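Local coordinates for xylulose kinase (Bifidobacterium adolescentis ATCC 15703, PDB 3I8B), which probably phosphorylates D-xylulose to D-xylulose 5-phosphate with ATP, as a member of the FGGY family of carbohydrate kinases, at residues A[329-334]-A[373-378]; A[290-295]-A[429-434]; A[134-139]-A[313-318]. All coordinates share one frame; numbering follows the deposited sequence.

Interaction 1: A[329-334]-A[373-378]; sequences CTINGS and GERTPN
R375 lays one face of its guanidinium against C329, whose CB stands 4.0 Å above the plane and over its centre. The overlap belongs to the C-terminal domain of the FGGY kinase fold, where strand 324-330 ends against the loop that follows strand 366-368. Lower in the same side chain, CG of R375 meets CD1 of I331 at 3.9 Å, and the two side chains cross at about a right angle.

Polar order comes from E374, whose carboxylate illustrates how one acidic group can hold a chain where it leaves a strand. OE1 takes the backbone N of I331 at 2.8 Å and OE2 that of N332 at 2.7 Å, both on the syn side, so consecutive amides are gripped by the two oxygens. OE1 also accepts the N of R375, on its anti side. OE2 receives ND2 of N332 from above the carboxylate plane at 3.1 Å, although this amide also donates to the carbonyl of F371. A water joins in, donating both to OE2 of E374 and to O of N332. So many donors would favour the ionised carboxylate. A bend at chi2 of E374 (-56°) brings its CD to 3.3 Å from N of I331. Beyond R375, T376 donates from OG1 to O of C329 at 2.9 Å, tilted 34° from the carbonyl plane.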
ATOM      1  N   CYS A 329      -7.298   1.862   5.033  1.00 19.06           N
ATOM      2  CA  CYS A 329      -8.120   1.097   4.102  1.00 19.36           C
ATOM      3  C   CYS A 329      -9.579   1.038   4.546  1.00 22.56           C
ATOM      4  O   CYS A 329      -9.868   0.830   5.720  1.00 20.60           O
ATOM      5  CB  CYS A 329      -7.581  -0.324   3.936  1.00 22.97           C
ATOM      6  SG  CYS A 329      -5.905  -0.369   3.304  1.00 30.27           S
ATOM      7  N   THR A 330     -10.489   1.241   3.600  1.00 17.52           N
ATOM      8  CA  THR A 330     -11.909   1.076   3.860  1.00 18.64           C
ATOM      9  C   THR A 330     -12.455  -0.051   2.981  1.00 20.20           C
ATOM     10  O   THR A 330     -12.222  -0.081   1.771  1.00 21.03           O
ATOM     11  CB  THR A 330     -12.682   2.390   3.609  1.00 19.55           C
ATOM     12  OG1 THR A 330     -12.235   2.989   2.381  1.00 20.47           O
ATOM     13  CG2 THR A 330     -12.463   3.373   4.760  1.00 16.17           C
ATOM     14  N   ILE A 331     -13.159  -0.996   3.593  1.00 22.77           N
ATOM     15  CA  ILE A 331     -13.801  -2.070   2.837  1.00 21.07           C
ATOM     16  C   ILE A 331     -14.802  -1.472   1.870  1.00 20.24           C
ATOM     17  O   ILE A 331     -14.909  -1.875   0.710  1.00 21.46           O
ATOM     18  CB  ILE A 331     -14.594  -3.007   3.760  1.00 23.94           C
ATOM     19  CG1 ILE A 331     -13.673  -3.652   4.800  1.00 25.87           C
ATOM     20  CG2 ILE A 331     -15.340  -4.053   2.928  1.00 20.89           C
ATOM     21  CD1 ILE A 331     -12.769  -4.712   4.223  1.00 35.01           C
ATOM     22  N   ASN A 332     -15.534  -0.486   2.366  1.00 19.82           N
ATOM     23  CA  ASN A 332     -16.638   0.074   1.612  1.00 21.63           C
ATOM     24  C   ASN A 332     -16.313   1.389   0.929  1.00 18.78           C
ATOM     25  O   ASN A 332     -16.285   2.455   1.551  1.00 17.94           O
ATOM     26  CB  ASN A 332     -17.866   0.188   2.509  1.00 19.66           C
ATOM     27  CG  ASN A 332     -18.316  -1.166   3.016  1.00 22.37           C
ATOM     28  OD1 ASN A 332     -18.961  -1.923   2.294  1.00 23.26           O
ATOM     29  ND2 ASN A 332     -17.939  -1.495   4.244  1.00 19.04           N
ATOM     30  N   GLY A 333     -16.068   1.296  -0.369  1.00 20.49           N
ATOM     31  CA  GLY A 333     -15.874   2.479  -1.180  1.00 23.25           C
ATOM     32  C   GLY A 333     -17.022   2.561  -2.157  1.00 23.09           C
ATOM     33  O   GLY A 333     -18.175   2.699  -1.765  1.00 22.45           O
ATOM     34  N   SER A 334     -16.692   2.444  -3.434  1.00 23.76           N
ATOM     35  CA  SER A 334     -17.666   2.488  -4.503  1.00 23.62           C
ATOM     36  C   SER A 334     -18.758   1.431  -4.325  1.00 24.91           C
ATOM     37  O   SER A 334     -19.893   1.627  -4.767  1.00 23.94           O
ATOM     38  CB  SER A 334     -16.954   2.277  -5.838  1.00 18.21           C
ATOM     39  OG  SER A 334     -17.875   2.310  -6.895  1.00 32.59           O
ATOM     40  N   GLY A 373     -18.714  -5.160   7.561  1.00 26.02           N
ATOM     41  CA  GLY A 373     -17.710  -4.666   8.489  1.00 26.82           C
ATOM     42  C   GLY A 373     -16.860  -3.544   7.913  1.00 25.62           C
ATOM     43  O   GLY A 373     -17.164  -3.020   6.840  1.00 26.14           O
ATOM     44  N   GLU A 374     -15.812  -3.156   8.637  1.00 22.71           N
ATOM     45  CA  GLU A 374     -14.848  -2.174   8.128  1.00 21.49           C
ATOM     46  C   GLU A 374     -13.442  -2.410   8.657  1.00 25.73           C
ATOM     47  O   GLU A 374     -13.263  -2.952   9.763  1.00 23.59           O
ATOM     48  CB  GLU A 374     -15.268  -0.731   8.447  1.00 22.36           C
ATOM     49  CG  GLU A 374     -15.907   0.031   7.280  1.00 19.45           C
ATOM     50  CD  GLU A 374     -15.030   0.081   6.044  1.00 22.26           C
ATOM     51  OE1 GLU A 374     -13.805  -0.165   6.167  1.00 22.98           O
ATOM     52  OE2 GLU A 374     -15.565   0.369   4.952  1.00 19.92           O
ATOM     53  N   ARG A 375     -12.457  -2.011   7.846  1.00 21.53           N
ATOM     54  CA  ARG A 375     -11.064  -1.951   8.254  1.00 20.81           C
ATOM     55  C   ARG A 375     -10.836  -0.664   9.053  1.00 22.74           C
ATOM     56  O   ARG A 375     -10.179  -0.672  10.091  1.00 20.16           O
ATOM     57  CB  ARG A 375     -10.145  -1.943   7.024  1.00 24.42           C
ATOM     58  CG  ARG A 375      -9.874  -3.296   6.378  1.00 26.14           C
ATOM     59  CD  ARG A 375      -8.754  -4.069   7.093  1.00 25.89           C
ATOM     60  NE  ARG A 375      -7.487  -3.328   7.149  1.00 32.47           N
ATOM     61  CZ  ARG A 375      -6.508  -3.420   6.248  1.00 28.32           C
ATOM     62  NH1 ARG A 375      -6.629  -4.223   5.198  1.00 27.28           N
ATOM     63  NH2 ARG A 375      -5.393  -2.711   6.401  1.00 23.56           N
ATOM     64  N   THR A 376     -11.380   0.446   8.556  1.00 18.74           N
ATOM     65  CA  THR A 376     -11.244   1.734   9.225  1.00 19.04           C
ATOM     66  C   THR A 376     -12.622   2.385   9.344  1.00 19.00           C
ATOM     67  O   THR A 376     -13.242   2.705   8.325  1.00 16.22           O
ATOM     68  CB  THR A 376     -10.290   2.673   8.443  1.00 21.33           C
ATOM     69  OG1 THR A 376      -9.028   2.022   8.231  1.00 18.44           O
ATOM     70  CG2 THR A 376     -10.056   3.970   9.207  1.00 25.34           C
ATOM     71  N   PRO A 377     -13.133   2.546  10.580  1.00 23.22           N
ATOM     72  CA  PRO A 377     -12.511   2.163  11.859  1.00 22.30           C
ATOM     73  C   PRO A 377     -12.442   0.636  11.987  1.00 19.39           C
ATOM     74  O   PRO A 377     -13.020  -0.058  11.166  1.00 17.12           O
ATOM     75  CB  PRO A 377     -13.466   2.737  12.919  1.00 25.48           C
ATOM     76  CG  PRO A 377     -14.641   3.355  12.161  1.00 25.83           C
ATOM     77  CD  PRO A 377     -14.555   2.894  10.741  1.00 22.14           C
ATOM     78  N   ASN A 378     -11.745   0.129  13.000  1.00 22.36           N
ATOM     79  CA  ASN A 378     -11.446  -1.302  13.083  1.00 22.50           C
ATOM     80  C   ASN A 378     -12.612  -2.115  13.627  1.00 26.51           C
ATOM     81  O   ASN A 378     -12.640  -2.430  14.812  1.00 30.12           O
ATOM     82  CB  ASN A 378     -10.211  -1.529  13.959  1.00 23.30           C
ATOM     83  CG  ASN A 378      -9.673  -2.966  13.878  1.00 29.39           C
ATOM     84  OD1 ASN A 378     -10.331  -3.873  13.351  1.00 28.87           O
ATOM     85  ND2 ASN A 378      -8.463  -3.171  14.409  1.00 25.40           N
TER
HETATM   86  O   HOH W   1     -16.607   3.100   4.198  1.00 18.47           O

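Interaction 2: A[290-295]-A[429-434]; sequences SISLGT and LLIGGG
I431 and S292 meet on one face of a parallel strand pair, beside S290 and L429, while I291 and L430 meet on the other. On the first face CG1 of I431 lies 3.8 Å from CB of S292 and 3.5 Å from O of I291; chi1 of 54° sets it in the crowded position between backbone N and carbonyl carbon. On the opposite face, CD1 of L430 approaches CG2 of I291 at 3.9 Å, the two side chains crossing obliquely.

The backbones are joined by alternating bonds: I291 N to L429 O, I431 N to I291 O at 2.9 Å, and L293 N to I431 O at 3.1 Å. Then the pairing changes character. Past I431 the chain turns through G432, at a positive phi of 82°, into a 3-10 segment, and G434 N reaches O of L293 at 2.6 Å. With no side chain on G434, CB of L293 comes within 4.1 Å of its CA. The sequences SLGT and IGGG resemble the phosphate-2 and adenosine motifs of the actin-like ATPase fold, consistent with a place beside the nucleotide site.

Strand 452-455 continues the sheet beyond 427-431, its V452 touching L430 and its P455 touching I431. On the face of I291, helix 396-420 contributes Q411 and L415 and helix 438-448 contributes L448.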
ATOM      1  N   SER A 290      -4.051  11.281  -0.399  1.00 13.18           N
ATOM      2  CA  SER A 290      -4.719  10.815  -1.594  1.00 14.96           C
ATOM      3  C   SER A 290      -5.832   9.879  -1.163  1.00 19.17           C
ATOM      4  O   SER A 290      -5.663   9.089  -0.232  1.00 14.68           O
ATOM      5  CB  SER A 290      -3.745  10.072  -2.502  1.00 15.98           C
ATOM      6  OG  SER A 290      -3.404   8.809  -1.957  1.00 23.33           O
ATOM      7  N   ILE A 291      -6.970   9.978  -1.840  1.00 14.24           N
ATOM      8  CA  ILE A 291      -8.046   9.028  -1.659  1.00 16.14           C
ATOM      9  C   ILE A 291      -8.204   8.227  -2.936  1.00 16.79           C
ATOM     10  O   ILE A 291      -8.601   8.757  -3.975  1.00 20.81           O
ATOM     11  CB  ILE A 291      -9.370   9.739  -1.344  1.00 20.01           C
ATOM     12  CG1 ILE A 291      -9.315  10.342   0.059  1.00 18.71           C
ATOM     13  CG2 ILE A 291     -10.530   8.763  -1.483  1.00 16.66           C
ATOM     14  CD1 ILE A 291     -10.254  11.496   0.261  1.00 24.61           C
ATOM     15  N   SER A 292      -7.863   6.951  -2.872  1.00 17.55           N
ATOM     16  CA  SER A 292      -8.055   6.078  -4.012  1.00 16.90           C
ATOM     17  C   SER A 292      -9.377   5.356  -3.798  1.00 20.86           C
ATOM     18  O   SER A 292      -9.524   4.554  -2.875  1.00 17.96           O
ATOM     19  CB  SER A 292      -6.904   5.085  -4.124  1.00 19.21           C
ATOM     20  OG  SER A 292      -6.887   4.482  -5.400  1.00 24.34           O
ATOM     21  N   LEU A 293     -10.342   5.660  -4.647  1.00 21.67           N
ATOM     22  CA  LEU A 293     -11.695   5.160  -4.465  1.00 23.89           C
ATOM     23  C   LEU A 293     -12.055   4.158  -5.551  1.00 24.07           C
ATOM     24  O   LEU A 293     -12.518   4.539  -6.622  1.00 25.66           O
ATOM     25  CB  LEU A 293     -12.675   6.329  -4.492  1.00 20.29           C
ATOM     26  CG  LEU A 293     -14.027   6.215  -3.792  1.00 26.58           C
ATOM     27  CD1 LEU A 293     -13.869   5.760  -2.336  1.00 27.92           C
ATOM     28  CD2 LEU A 293     -14.725   7.566  -3.861  1.00 28.52           C
ATOM     29  N   GLY A 294     -11.811   2.879  -5.281  1.00 21.43           N
ATOM     30  CA  GLY A 294     -12.336   1.808  -6.108  1.00 22.50           C
ATOM     31  C   GLY A 294     -13.557   1.265  -5.373  1.00 26.73           C
ATOM     32  O   GLY A 294     -14.167   1.998  -4.591  1.00 24.63           O
ATOM     33  N   THR A 295     -13.905  -0.000  -5.605  1.00 24.20           N
ATOM     34  CA  THR A 295     -14.963  -0.660  -4.826  1.00 25.89           C
ATOM     35  C   THR A 295     -14.646  -0.545  -3.338  1.00 23.81           C
ATOM     36  O   THR A 295     -15.547  -0.408  -2.503  1.00 24.83           O
ATOM     37  CB  THR A 295     -15.122  -2.150  -5.204  1.00 25.43           C
ATOM     38  OG1 THR A 295     -13.873  -2.833  -5.023  1.00 27.92           O
ATOM     39  CG2 THR A 295     -15.572  -2.290  -6.651  1.00 31.63           C
ATOM     40  N   LEU A 429      -6.061  14.769  -2.802  1.00 15.97           N
ATOM     41  CA  LEU A 429      -6.087  14.298  -4.178  1.00 15.30           C
ATOM     42  C   LEU A 429      -7.064  13.136  -4.255  1.00 17.79           C
ATOM     43  O   LEU A 429      -7.083  12.286  -3.371  1.00 18.63           O
ATOM     44  CB  LEU A 429      -4.700  13.840  -4.637  1.00 15.20           C
ATOM     45  CG  LEU A 429      -3.659  14.937  -4.879  1.00 22.80           C
ATOM     46  CD1 LEU A 429      -3.345  15.666  -3.597  1.00 22.07           C
ATOM     47  CD2 LEU A 429      -2.395  14.356  -5.499  1.00 24.58           C
ATOM     48  N   LEU A 430      -7.878  13.109  -5.304  1.00 15.75           N
ATOM     49  CA  LEU A 430      -8.862  12.058  -5.475  1.00 19.42           C
ATOM     50  C   LEU A 430      -8.566  11.290  -6.752  1.00 21.17           C
ATOM     51  O   LEU A 430      -8.590  11.859  -7.850  1.00 20.06           O
ATOM     52  CB  LEU A 430     -10.270  12.650  -5.530  1.00 19.86           C
ATOM     53  CG  LEU A 430     -11.389  11.655  -5.842  1.00 24.39           C
ATOM     54  CD1 LEU A 430     -11.542  10.631  -4.705  1.00 23.31           C
ATOM     55  CD2 LEU A 430     -12.706  12.389  -6.103  1.00 23.21           C
ATOM     56  N   ILE A 431      -8.289  10.001  -6.599  1.00 17.59           N
ATOM     57  CA  ILE A 431      -7.943   9.141  -7.724  1.00 21.47           C
ATOM     58  C   ILE A 431      -8.770   7.868  -7.702  1.00 23.45           C
ATOM     59  O   ILE A 431      -9.635   7.689  -6.840  1.00 24.69           O
ATOM     60  CB  ILE A 431      -6.461   8.737  -7.680  1.00 20.29           C
ATOM     61  CG1 ILE A 431      -6.137   8.104  -6.321  1.00 20.65           C
ATOM     62  CG2 ILE A 431      -5.574   9.942  -7.969  1.00 22.66           C
ATOM     63  CD1 ILE A 431      -4.669   7.736  -6.129  1.00 26.12           C
ATOM     64  N   GLY A 432      -8.493   6.980  -8.649  1.00 24.60           N
ATOM     65  CA  GLY A 432      -9.234   5.742  -8.781  1.00 23.97           C
ATOM     66  C   GLY A 432     -10.537   5.925  -9.542  1.00 24.70           C
ATOM     67  O   GLY A 432     -10.916   7.046  -9.883  1.00 27.97           O
ATOM     68  N   GLY A 433     -11.225   4.814  -9.789  1.00 29.29           N
ATOM     69  CA  GLY A 433     -12.480   4.804 -10.520  1.00 30.13           C
ATOM     70  C   GLY A 433     -13.538   5.737  -9.964  1.00 36.08           C
ATOM     71  O   GLY A 433     -14.230   6.411 -10.715  1.00 37.72           O
ATOM     72  N   GLY A 434     -13.666   5.783  -8.645  1.00 30.85           N
ATOM     73  CA  GLY A 434     -14.648   6.650  -8.020  1.00 32.21           C
ATOM     74  C   GLY A 434     -14.491   8.106  -8.424  1.00 35.84           C
ATOM     75  O   GLY A 434     -15.428   8.900  -8.300  1.00 36.99           O
TER

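Interaction 3: A[134-139]-A[313-318]; sequences VGSSPV and AVSGFA
S136 OG accepts the backbone N-H of G316 at 3.0 Å, with an angle of 151° at the hydrogen. This direct bond pairs a loop hydroxyl with a strand amide, and it has a glycine on each side of the approach: the CA atoms of G135 and G316 stand 4.3 Å apart, with no CB on either to hold the two backbones apart. S136 places its OG beside its own backbone N and anti to the carbonyl carbon (chi1 -47°). From there the same oxygen also passes 3.6 Å from CE1 of F317, obliquely to the ring.

G135 is the first residue to leave helical angles after helix 122-134, with phi at 102°, and the loop it opens belongs to the N-terminal part of the FGGY kinase. The partner, strand 315-318, is an outermost strand of the seven-stranded sheet of the C-terminal part. S315 and F317 pair through their backbones with L327 and L325 of strand 324-330, whereas the N-H of G316 is given to OG of S136. The contact therefore spans the two lobes of the actin-like ATPase fold, whose active-site cleft lies between them.

Water reinforces the bridge. One molecule lies 2.6 Å from O of G135 and 2.7 Å from O of V314, though it cannot donate to every acceptor around it at once. A second accepts from S137 N at 2.9 Å and donates weakly to O of V314. S315 adds no direct bond to the loop segment; its OG is hydrogen-bonded to OH of Y142, a tyrosine whose side chain S136 also touches. CB of S315 sits 3.5 Å above one face of the F317 ring, offset toward the rim.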
ATOM      1  N   VAL A 134       6.024  -1.746  15.584  1.00 11.57           N
ATOM      2  CA  VAL A 134       6.370  -1.654  14.160  1.00 14.88           C
ATOM      3  C   VAL A 134       5.432  -0.772  13.329  1.00 13.25           C
ATOM      4  O   VAL A 134       5.583  -0.690  12.108  1.00 14.09           O
ATOM      5  CB  VAL A 134       6.409  -3.046  13.481  1.00 13.06           C
ATOM      6  CG1 VAL A 134       7.491  -3.924  14.081  1.00 15.23           C
ATOM      7  CG2 VAL A 134       5.046  -3.710  13.551  1.00 10.52           C
ATOM      8  N   GLY A 135       4.452  -0.143  13.974  1.00 14.11           N
ATOM      9  CA  GLY A 135       3.556   0.781  13.292  1.00 13.49           C
ATOM     10  C   GLY A 135       2.161   0.282  12.931  1.00 13.75           C
ATOM     11  O   GLY A 135       1.251   1.100  12.712  1.00 12.47           O
ATOM     12  N   SER A 136       1.975  -1.039  12.836  1.00 10.65           N
ATOM     13  CA  SER A 136       0.691  -1.580  12.394  1.00 11.36           C
ATOM     14  C   SER A 136       0.260  -2.824  13.165  1.00 12.80           C
ATOM     15  O   SER A 136       1.086  -3.640  13.599  1.00 11.25           O
ATOM     16  CB  SER A 136       0.711  -1.925  10.893  1.00 13.87           C
ATOM     17  OG  SER A 136       1.256  -0.881  10.104  1.00 14.63           O
ATOM     18  N   SER A 137      -1.051  -2.971  13.314  1.00 14.57           N
ATOM     19  CA  SER A 137      -1.622  -4.161  13.925  1.00 11.98           C
ATOM     20  C   SER A 137      -1.860  -5.258  12.873  1.00 12.94           C
ATOM     21  O   SER A 137      -2.476  -4.997  11.828  1.00 15.83           O
ATOM     22  CB  SER A 137      -2.919  -3.797  14.645  1.00 11.16           C
ATOM     23  OG  SER A 137      -3.499  -4.947  15.224  1.00 14.34           O
ATOM     24  N   PRO A 138      -1.385  -6.495  13.150  1.00 12.75           N
ATOM     25  CA  PRO A 138      -1.420  -7.599  12.180  1.00 12.01           C
ATOM     26  C   PRO A 138      -2.758  -7.794  11.465  1.00 14.11           C
ATOM     27  O   PRO A 138      -3.827  -7.762  12.082  1.00 13.75           O
ATOM     28  CB  PRO A 138      -1.089  -8.832  13.036  1.00 10.14           C
ATOM     29  CG  PRO A 138      -0.255  -8.310  14.117  1.00 10.01           C
ATOM     30  CD  PRO A 138      -0.778  -6.916  14.423  1.00 12.47           C
ATOM     31  N   VAL A 139      -2.679  -7.961  10.149  1.00 13.14           N
ATOM     32  CA  VAL A 139      -3.794  -8.444   9.339  1.00 15.76           C
ATOM     33  C   VAL A 139      -3.181  -9.476   8.407  1.00 11.97           C
ATOM     34  O   VAL A 139      -1.958  -9.565   8.296  1.00 12.71           O
ATOM     35  CB  VAL A 139      -4.507  -7.316   8.529  1.00 15.51           C
ATOM     36  CG1 VAL A 139      -5.283  -6.384   9.456  1.00 16.84           C
ATOM     37  CG2 VAL A 139      -3.511  -6.522   7.688  1.00 12.35           C
ATOM     38  N   ALA A 313      -6.425   0.390  13.130  1.00 17.44           N
ATOM     39  CA  ALA A 313      -7.129   0.611  11.873  1.00 20.47           C
ATOM     40  C   ALA A 313      -6.158   1.177  10.831  1.00 17.81           C
ATOM     41  O   ALA A 313      -5.966   0.614   9.750  1.00 14.23           O
ATOM     42  CB  ALA A 313      -8.299   1.568  12.071  1.00 17.21           C
ATOM     43  N   VAL A 314      -5.563   2.310  11.163  1.00 16.33           N
ATOM     44  CA  VAL A 314      -4.633   2.951  10.253  1.00 18.00           C
ATOM     45  C   VAL A 314      -3.266   2.289  10.356  1.00 15.77           C
ATOM     46  O   VAL A 314      -2.687   2.201  11.437  1.00 16.47           O
ATOM     47  CB  VAL A 314      -4.521   4.468  10.523  1.00 15.39           C
ATOM     48  CG1 VAL A 314      -3.816   5.155   9.366  1.00 20.28           C
ATOM     49  CG2 VAL A 314      -5.901   5.072  10.725  1.00 19.01           C
ATOM     50  N   SER A 315      -2.764   1.826   9.215  1.00 18.89           N
ATOM     51  CA  SER A 315      -1.406   1.302   9.100  1.00 15.81           C
ATOM     52  C   SER A 315      -0.353   2.408   9.261  1.00 17.38           C
ATOM     53  O   SER A 315      -0.525   3.529   8.780  1.00 17.62           O
ATOM     54  CB  SER A 315      -1.216   0.633   7.735  1.00 16.53           C
ATOM     55  OG  SER A 315      -2.023  -0.522   7.593  1.00 17.49           O
ATOM     56  N   GLY A 316       0.751   2.077   9.913  1.00 13.77           N
ATOM     57  CA  GLY A 316       1.843   3.011  10.076  1.00 16.48           C
ATOM     58  C   GLY A 316       3.012   2.677   9.167  1.00 17.74           C
ATOM     59  O   GLY A 316       4.053   2.201   9.629  1.00 14.88           O
ATOM     60  N   PHE A 317       2.839   2.928   7.874  1.00 15.04           N
ATOM     61  CA  PHE A 317       3.883   2.653   6.893  1.00 14.10           C
ATOM     62  C   PHE A 317       4.791   3.864   6.724  1.00 13.89           C
ATOM     63  O   PHE A 317       4.497   4.949   7.229  1.00 14.34           O
ATOM     64  CB  PHE A 317       3.281   2.288   5.530  1.00 14.09           C
ATOM     65  CG  PHE A 317       2.428   1.052   5.546  1.00 16.02           C
ATOM     66  CD1 PHE A 317       2.562   0.099   6.551  1.00 18.05           C
ATOM     67  CD2 PHE A 317       1.491   0.832   4.541  1.00 16.51           C
ATOM     68  CE1 PHE A 317       1.768  -1.039   6.558  1.00 15.70           C
ATOM     69  CE2 PHE A 317       0.702  -0.318   4.536  1.00 16.69           C
ATOM     70  CZ  PHE A 317       0.840  -1.250   5.545  1.00 15.61           C
ATOM     71  N   ALA A 318       5.899   3.665   6.011  1.00 15.24           N
ATOM     72  CA  ALA A 318       6.777   4.761   5.631  1.00 14.71           C
ATOM     73  C   ALA A 318       6.539   5.117   4.168  1.00 13.77           C
ATOM     74  O   ALA A 318       6.095   4.283   3.384  1.00 12.00           O
ATOM     75  CB  ALA A 318       8.235   4.373   5.848  1.00 13.28           C
TER
HETATM   76  O   HOH W   2      -0.583   2.990  12.921  1.00 17.58           O
HETATM   77  O   HOH W   3      -2.679  -0.866  12.104  1.00 17.98           O

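In the fold
All three contacts reach one seven-stranded sheet. Interactions 1 and 2, with centres about 14 Å apart, are stitched where their strands end: G333 N lies 2.8 Å from T295 O, and S334 N 2.8 Å from G294 O, both probable hydrogen bonds. Interaction 1 meets interaction 3 by packing, with R375 O 3.5 Å from A313 CB. Interactions 2 and 3 do not touch, their nearest atoms being about 11 Å apart. The side chains of F317, C329 and S292 lie about 8, 9 and 10 Å from that of the predicted proton acceptor D274. The side chain of H75, predicted to bind substrate, is about 4 Å from that of F317 and 7 Å from that of R375.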